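PDB 6WB6: transferrin from Manduca sexta, which carries ferric iron in the insect, binding a single Fe(3+) ion per molecule together with a carbonate anion. Local coordinates for residues A[220-223]-A[224-227]. Sequence-based numbering, arbitrary orientation.
Sequences FTKV and IFTR
K222 O, at the N-cap position where strand 218-222 turns into helix 223-229, receives two bonds from one residue, T226. The amide T226 N reaches it at 3.1 Å, in the carbonyl plane but with a bent N-H...O angle of 144°. The hydroxyl T226 OG1 donates to the same K222 O at 2.9 Å from above that plane, so the two donors approach from different directions. A chi1 of -58° sets this hydroxyl beside the backbone N of T226, which explains how amide and hydroxyl reach one acceptor. One residue on, R227 N meets V223 O at 2.7 Å almost head-on, with an N-H...O angle of 168°. Both amide bonds are i to i+4 and form the first turn of helix 223-229, the T226 hydroxyl adding a second bond to the first acceptor.

Van der Waals contacts flank these bonds. The extended K222 chain runs side by side with I224, CD lying 3.7 Å from I224 CG2, and its CE then comes to the edge of the F225 ring, near the ring plane, at 3.5 Å from CD1. V223 CG1 lies alongside the aliphatic part of R227, 3.6 Å from CD; beyond it, R227 NE is hydrogen-bonded to P233 O. On the strand side, T221 CG2 abuts T226 OG1 at 3.4 Å, whereas T221 OG1 is hydrogen-bonded to Y204 O on helix 203-213.

The lysine chain is thus bordered by I224 and F225 while its side chain nears the iron site, about 5 Å from the ferric ion at the nearest atoms, and makes a cation-pi contact with Y204, an iron ligand together with Y90. The two hydrogen bonds accepted by K222 O probably steady the backbone that carries this lysine beside the metal site.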
ATOM      1  N   PHE A 220       0.031   7.349  25.778  1.00 13.77           N
ATOM      2  CA  PHE A 220      -1.213   7.155  25.051  1.00 16.28           C
ATOM      3  C   PHE A 220      -1.366   5.663  24.757  1.00 16.10           C
ATOM      4  O   PHE A 220      -0.586   5.092  23.990  1.00 18.87           O
ATOM      5  CB  PHE A 220      -1.213   7.990  23.769  1.00 16.21           C
ATOM      6  CG  PHE A 220      -1.037   9.472  24.021  1.00 17.22           C
ATOM      7  CD1 PHE A 220      -2.091  10.236  24.472  1.00 15.70           C
ATOM      8  CD2 PHE A 220       0.183  10.087  23.830  1.00 20.59           C
ATOM      9  CE1 PHE A 220      -1.936  11.594  24.702  1.00 20.58           C
ATOM     10  CE2 PHE A 220       0.341  11.457  24.068  1.00 18.09           C
ATOM     11  CZ  PHE A 220      -0.720  12.200  24.510  1.00 19.80           C
ATOM     12  N   THR A 221      -2.360   5.032  25.366  1.00 17.80           N
ATOM     13  CA  THR A 221      -2.526   3.612  25.178  1.00 12.38           C
ATOM     14  C   THR A 221      -4.011   3.273  25.358  1.00 17.85           C
ATOM     15  O   THR A 221      -4.888   4.128  25.171  1.00 14.66           O
ATOM     16  CB  THR A 221      -1.555   2.891  26.124  1.00 18.37           C
ATOM     17  OG1 THR A 221      -1.654   1.494  25.936  1.00 18.86           O
ATOM     18  CG2 THR A 221      -1.831   3.275  27.602  1.00 21.51           C
ATOM     19  N   LYS A 222      -4.304   2.017  25.670  1.00 14.15           N
ATOM     20  CA  LYS A 222      -5.686   1.591  25.848  1.00 15.49           C
ATOM     21  C   LYS A 222      -5.843   0.929  27.208  1.00 15.24           C
ATOM     22  O   LYS A 222      -4.876   0.520  27.846  1.00 18.54           O
ATOM     23  CB  LYS A 222      -6.173   0.647  24.739  1.00 14.93           C
ATOM     24  CG  LYS A 222      -5.503  -0.700  24.662  1.00 16.46           C
ATOM     25  CD  LYS A 222      -6.154  -1.586  23.607  1.00 16.39           C
ATOM     26  CE  LYS A 222      -5.268  -2.767  23.273  1.00 18.39           C
ATOM     27  NZ  LYS A 222      -5.640  -3.440  21.977  1.00 19.62           N
ATOM     28  N   VAL A 223      -7.103   0.813  27.621  1.00 20.74           N
ATOM     29  CA  VAL A 223      -7.424   0.484  29.002  1.00 24.03           C
ATOM     30  C   VAL A 223      -6.901  -0.890  29.354  1.00 20.74           C
ATOM     31  O   VAL A 223      -6.322  -1.104  30.421  1.00 28.09           O
ATOM     32  CB  VAL A 223      -8.945   0.556  29.214  1.00 18.53           C
ATOM     33  CG1 VAL A 223      -9.337  -0.070  30.557  1.00 22.35           C
ATOM     34  CG2 VAL A 223      -9.372   1.973  29.101  1.00 20.55           C
ATOM     35  N   ILE A 224      -7.132  -1.854  28.469  1.00 21.62           N
ATOM     36  CA  ILE A 224      -6.912  -3.238  28.837  1.00 19.05           C
ATOM     37  C   ILE A 224      -5.443  -3.468  29.132  1.00 26.00           C
ATOM     38  O   ILE A 224      -5.098  -4.175  30.090  1.00 20.57           O
ATOM     39  CB  ILE A 224      -7.456  -4.174  27.741  1.00 23.95           C
ATOM     40  CG1 ILE A 224      -7.343  -5.617  28.183  1.00 25.62           C
ATOM     41  CG2 ILE A 224      -6.734  -3.969  26.410  1.00 14.60           C
ATOM     42  CD1 ILE A 224      -8.170  -6.589  27.325  1.00 25.36           C
ATOM     43  N   PHE A 225      -4.549  -2.854  28.339  1.00 22.36           N
ATOM     44  CA  PHE A 225      -3.128  -2.952  28.656  1.00 17.49           C
ATOM     45  C   PHE A 225      -2.768  -2.097  29.851  1.00 22.08           C
ATOM     46  O   PHE A 225      -1.786  -2.394  30.538  1.00 24.05           O
ATOM     47  CB  PHE A 225      -2.258  -2.561  27.461  1.00 21.50           C
ATOM     48  CG  PHE A 225      -1.988  -3.702  26.528  1.00 23.66           C
ATOM     49  CD1 PHE A 225      -2.871  -3.994  25.529  1.00 21.70           C
ATOM     50  CD2 PHE A 225      -0.868  -4.495  26.674  1.00 27.35           C
ATOM     51  CE1 PHE A 225      -2.661  -5.036  24.694  1.00 18.63           C
ATOM     52  CE2 PHE A 225      -0.646  -5.554  25.816  1.00 26.22           C
ATOM     53  CZ  PHE A 225      -1.551  -5.823  24.834  1.00 30.16           C
ATOM     54  N   THR A 226      -3.535  -1.045  30.126  1.00 18.07           N
ATOM     55  CA  THR A 226      -3.253  -0.259  31.325  1.00 21.25           C
ATOM     56  C   THR A 226      -3.641  -1.046  32.574  1.00 21.92           C
ATOM     57  O   THR A 226      -2.872  -1.137  33.538  1.00 25.59           O
ATOM     58  CB  THR A 226      -3.989   1.072  31.273  1.00 19.96           C
ATOM     59  OG1 THR A 226      -3.604   1.801  30.096  1.00 21.81           O
ATOM     60  CG2 THR A 226      -3.686   1.909  32.504  1.00 21.29           C
ATOM     61  N   ARG A 227      -4.817  -1.657  32.553  1.00 21.38           N
ATOM     62  CA  ARG A 227      -5.258  -2.440  33.691  1.00 23.59           C
ATOM     63  C   ARG A 227      -4.336  -3.634  33.935  1.00 20.02           C
ATOM     64  O   ARG A 227      -3.926  -3.880  35.068  1.00 24.44           O
ATOM     65  CB  ARG A 227      -6.700  -2.866  33.458  1.00 18.56           C
ATOM     66  CG  ARG A 227      -7.622  -1.700  33.540  1.00 23.37           C
ATOM     67  CD  ARG A 227      -9.082  -2.105  33.501  1.00 27.87           C
ATOM     68  NE  ARG A 227      -9.456  -2.906  34.654  1.00 31.84           N
ATOM     69  CZ  ARG A 227      -9.749  -2.409  35.846  1.00 26.13           C
ATOM     70  NH1 ARG A 227      -9.716  -1.101  36.049  1.00 24.06           N
ATOM     71  NH2 ARG A 227     -10.084  -3.237  36.827  1.00 27.58           N
TER